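Local coordinates for hypothetical protein (Uncultured marine organism, PDB 2OD6) that is of unknown function but forms a ferredoxin-like homodimer whose pocket holds a long-chain oxo fatty acid, which suggests that it may bind lipid-like molecules, at the interface of chains A and B. Numbering follows the deposited sequence. Chains: chain A/B, hypothetical protein.

Contact 1: the interface of chains A and B. Residues chain A 106-108; chain B 25, 29, 49.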
loop_
_atom_site.group_PDB
_atom_site.type_symbol
_atom_site.label_atom_id
_atom_site.label_comp_id
_atom_site.label_asym_id
_atom_site.label_seq_id
_atom_site.Cartn_x
_atom_site.Cartn_y
_atom_site.Cartn_z
ATOM N N VAL A 106 10.135 3.813 3.106
ATOM C CA VAL A 106 10.459 2.856 2.040
ATOM C C VAL A 106 11.822 2.239 2.353
ATOM O O VAL A 106 12.833 2.941 2.494
ATOM C CB VAL A 106 10.492 3.539 0.676
ATOM C CG1 VAL A 106 10.876 2.537 -0.418
ATOM C CG2 VAL A 106 9.156 4.206 0.377
ATOM N N VAL A 107 11.828 0.923 2.492
ATOM C CA VAL A 107 13.046 0.139 2.710
ATOM C C VAL A 107 13.714 -0.195 1.353
ATOM O O VAL A 107 14.911 -0.033 1.196
ATOM C CB VAL A 107 12.702 -1.155 3.519
ATOM C CG1 VAL A 107 13.940 -2.079 3.711
ATOM C CG2 VAL A 107 12.119 -0.742 4.851
HETATM N N MSE A 108 12.919 -0.671 0.398
HETATM C CA MSE A 108 13.402 -1.053 -0.926
HETATM C C MSE A 108 12.340 -0.739 -1.962
HETATM O O MSE A 108 11.166 -0.762 -1.656
HETATM C CB MSE A 108 13.726 -2.555 -0.932
HETATM C CG MSE A 108 13.190 -3.403 -2.112
HETATM SE SE MSE A 108 13.834 -5.254 -1.848
HETATM C CE MSE A 108 13.342 -5.522 -0.022
ATOM N N ILE B 25 13.877 -9.297 5.526
ATOM C CA ILE B 25 14.293 -8.184 4.682
ATOM C C ILE B 25 15.588 -8.459 3.936
ATOM O O ILE B 25 15.647 -8.253 2.750
ATOM C CB ILE B 25 14.447 -6.865 5.461
ATOM C CG1 ILE B 25 13.079 -6.363 5.956
ATOM C CG2 ILE B 25 14.991 -5.782 4.531
ATOM C CD1 ILE B 25 13.148 -5.090 6.820
ATOM N N GLU B 29 16.002 -8.712 -0.052
ATOM C CA GLU B 29 16.902 -7.808 -0.805
ATOM C C GLU B 29 17.992 -8.556 -1.572
ATOM O O GLU B 29 18.251 -8.283 -2.732
ATOM C CB GLU B 29 17.559 -6.736 0.093
ATOM C CG GLU B 29 16.662 -5.573 0.403
ATOM C CD GLU B 29 17.352 -4.442 1.207
ATOM O OE1 GLU B 29 18.438 -4.661 1.754
ATOM O OE2 GLU B 29 16.784 -3.346 1.288
HETATM N N MSE B 49 8.834 -2.246 -0.541
HETATM C CA MSE B 49 8.858 -2.806 0.806
HETATM C C MSE B 49 8.959 -1.620 1.772
HETATM O O MSE B 49 9.852 -0.780 1.639
HETATM C CB MSE B 49 10.043 -3.782 0.918
HETATM C CG MSE B 49 9.989 -4.704 2.107
HETATM SE SE MSE B 49 11.001 -6.396 2.011
HETATM C CE MSE B 49 10.367 -6.998 3.718
#

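Contact 2: the interface of chains A and B. Residues chain A 7, 73, 103-105; chain B 51, 53.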
loop_
_atom_site.group_PDB
_atom_site.type_symbol
_atom_site.label_atom_id
_atom_site.label_comp_id
_atom_site.label_asym_id
_atom_site.label_seq_id
_atom_site.Cartn_x
_atom_site.Cartn_y
_atom_site.Cartn_z
ATOM N N PHE A 7 8.724 8.358 2.088
ATOM C CA PHE A 7 7.681 8.030 3.044
ATOM C C PHE A 7 6.396 7.645 2.271
ATOM O O PHE A 7 6.107 8.262 1.242
ATOM C CB PHE A 7 7.369 9.246 3.926
ATOM C CG PHE A 7 8.159 9.303 5.203
ATOM C CD1 PHE A 7 9.540 9.181 5.192
ATOM C CD2 PHE A 7 7.517 9.467 6.419
ATOM C CE1 PHE A 7 10.284 9.233 6.380
ATOM C CE2 PHE A 7 8.256 9.529 7.608
ATOM C CZ PHE A 7 9.637 9.411 7.578
ATOM N N PHE A 73 6.097 14.492 3.645
ATOM C CA PHE A 73 5.020 13.867 4.415
ATOM C C PHE A 73 4.454 14.847 5.452
ATOM O O PHE A 73 3.235 15.078 5.503
ATOM C CB PHE A 73 5.493 12.559 5.089
ATOM C CG PHE A 73 4.660 12.168 6.286
ATOM C CD1 PHE A 73 3.398 11.601 6.117
ATOM C CD2 PHE A 73 5.143 12.367 7.570
ATOM C CE1 PHE A 73 2.621 11.265 7.208
ATOM C CE2 PHE A 73 4.365 12.030 8.673
ATOM C CZ PHE A 73 3.109 11.480 8.496
ATOM N N ARG A 103 1.586 4.299 8.334
ATOM C CA ARG A 103 2.612 5.207 7.818
ATOM C C ARG A 103 3.973 4.519 7.861
ATOM O O ARG A 103 4.368 3.970 8.908
ATOM C CB ARG A 103 2.627 6.496 8.629
ATOM C CG ARG A 103 1.262 7.189 8.678
ATOM C CD ARG A 103 1.318 8.544 9.351
ATOM N NE ARG A 103 0.195 9.380 8.930
ATOM C CZ ARG A 103 -1.015 9.370 9.486
ATOM N NH1 ARG A 103 -1.289 8.592 10.529
ATOM N NH2 ARG A 103 -1.960 10.170 9.003
ATOM N N CYS A 104 4.684 4.595 6.731
ATOM C CA CYS A 104 5.908 3.829 6.469
ATOM C C CYS A 104 7.051 4.673 5.929
ATOM O O CYS A 104 6.844 5.769 5.453
ATOM C CB CYS A 104 5.617 2.727 5.424
ATOM S SG CYS A 104 4.218 1.672 5.941
ATOM N N LEU A 105 8.258 4.120 6.048
ATOM C CA LEU A 105 9.446 4.492 5.291
ATOM C C LEU A 105 9.672 3.422 4.277
ATOM O O LEU A 105 9.512 2.244 4.574
ATOM C CB LEU A 105 10.734 4.422 6.135
ATOM C CG LEU A 105 10.782 4.829 7.578
ATOM C CD1 LEU A 105 12.225 4.701 8.044
ATOM C CD2 LEU A 105 10.293 6.250 7.670
ATOM N N ARG B 51 8.491 -0.012 5.766
ATOM C CA ARG B 51 8.561 -0.357 7.179
ATOM C C ARG B 51 7.598 0.530 7.958
ATOM O O ARG B 51 7.651 1.745 7.832
ATOM C CB ARG B 51 10.003 -0.213 7.680
ATOM C CG ARG B 51 10.169 -0.274 9.193
ATOM C CD ARG B 51 10.111 -1.680 9.770
ATOM N NE ARG B 51 10.076 -1.617 11.250
ATOM C CZ ARG B 51 11.155 -1.592 12.044
ATOM N NH1 ARG B 51 12.394 -1.630 11.555
ATOM N NH2 ARG B 51 10.995 -1.534 13.359
ATOM N N TRP B 53 5.985 2.623 10.826
ATOM C CA TRP B 53 6.557 3.353 11.973
ATOM C C TRP B 53 5.565 3.971 12.956
ATOM O O TRP B 53 5.973 4.431 14.006
ATOM C CB TRP B 53 7.547 4.419 11.502
ATOM C CG TRP B 53 7.005 5.460 10.545
ATOM C CD1 TRP B 53 7.155 5.474 9.198
ATOM C CD2 TRP B 53 6.258 6.647 10.870
ATOM N NE1 TRP B 53 6.547 6.579 8.654
ATOM C CE2 TRP B 53 5.998 7.320 9.661
ATOM C CE3 TRP B 53 5.802 7.211 12.063
ATOM C CZ2 TRP B 53 5.298 8.539 9.610
ATOM C CZ3 TRP B 53 5.106 8.414 12.012
ATOM C CH2 TRP B 53 4.861 9.061 10.796
#

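Contact 1: the interface of chains A and B
A:Val107 and A:Met108 meet B:Met49 in an antiparallel strand pairing between subunits, one of the seams that hold this dimer together. The carbonyl oxygen B:Met49 O accepts the amide A:Val107 N at 2.7 Å. The amide of A:Met108 is a weaker second donor to the same oxygen. B:Met49 N returns a bond to A:Met108 O at 3.0 Å. Two residues of one strand thus face one of the other, a classic beta bulge, and A:Val107 takes a helix-like backbone turn (psi -48°) to make it. Both methionines are selenomethionine. The chain of A:Met108 bends at its last torsion (chi3 49°), which swings methyl CE against the selenium SE of B:Met49 at a tight 3.2 Å. On another side CE of A:Met108 lies 3.3 Å from CG of B:Glu29, the two side chains passing one another head to tail. The long, flexible, unbranched methionine chain, here with selenium in place of sulfur, suits this place because it can bend to lie between the selenium of B:Met49 and the helix residue B:Glu29. The CG methylene of B:Glu29 gives it an apolar flank, while the carboxylate continues beyond. Branched A:Val107 meets B:Ile25 end on, CG1 to CG2 at 3.9 Å. In the fold, the end of strand 98-109 of chain A lies against strand 44-52 of chain B and beside B's helix 18-41.

Contact 2: the interface of chains A and B
B:Arg51 N gives its hydrogen to A:Leu105 O at 2.7 Å, and A:Leu105 N answers to B:Arg51 O at 3.0 Å, closing an antiparallel bridge between the sheets of two ferredoxin-like subunits. Farther along, the amide N of B:Trp53 points almost straight at A:Arg103 O (2.8 Å), carrying the pairing past the end of B's strand 44-52. These bonds use main-chain atoms, so the side chains probably supply much of the specificity. The indole of B:Trp53 crosses into chain A. Its first torsion (chi1 58°) sets CG between the backbone nitrogen and carbonyl carbon and carries the ring over A's strand 98-109. CB of A:Arg103 lies over one face of the six-membered ring, 3.5 Å from CZ2 of B:Trp53; the aliphatic stem of an arginine can cover an aromatic face while its guanidinium extends beyond. On the opposite side of the indole plane come A:Leu105, with CD2 3.6 Å from CD1 of B:Trp53, and A:Phe7, whose CE2 edge meets the NE1 and CZ2 region with the planes 55° apart. A:Phe73 stands nearly perpendicular (84°) at the far rim, CE2 to B:Trp53 CH2 3.7 Å. In the ring plane B:Trp53 NE1 makes a weak hydrogen bond with A:Cys104 O at 3.3 Å, which may help fix the rotation of the indole. Tryptophan suits the place by joining a broad apolar surface to one polar N-H. A:Phe73 and A:Arg103 also line the pocket in which 10-oxohexadecanoic acid is bound, perhaps carried over from expression or purification, so the partner's indole may brace that pocket's wall.

The C-alpha centres of contact 1 and contact 2 lie about 12 Å apart along a shared seam. Strand 98-109 of chain A serves both, running from residues 103-105 in contact 2 to 106-108 in contact 1, while strand 44-52 of chain B runs the opposite way, with the loop residue B:Trp53 extending it. Contact 1 tucks the end of A's strand toward a helix of B, whereas contact 2 sends a B side chain toward a helix and ligand pocket of A. Two-fold symmetry repeats both with the chains exchanged. Because contact 2 involves pocket-lining residues, dimer formation and pocket shape may be coupled.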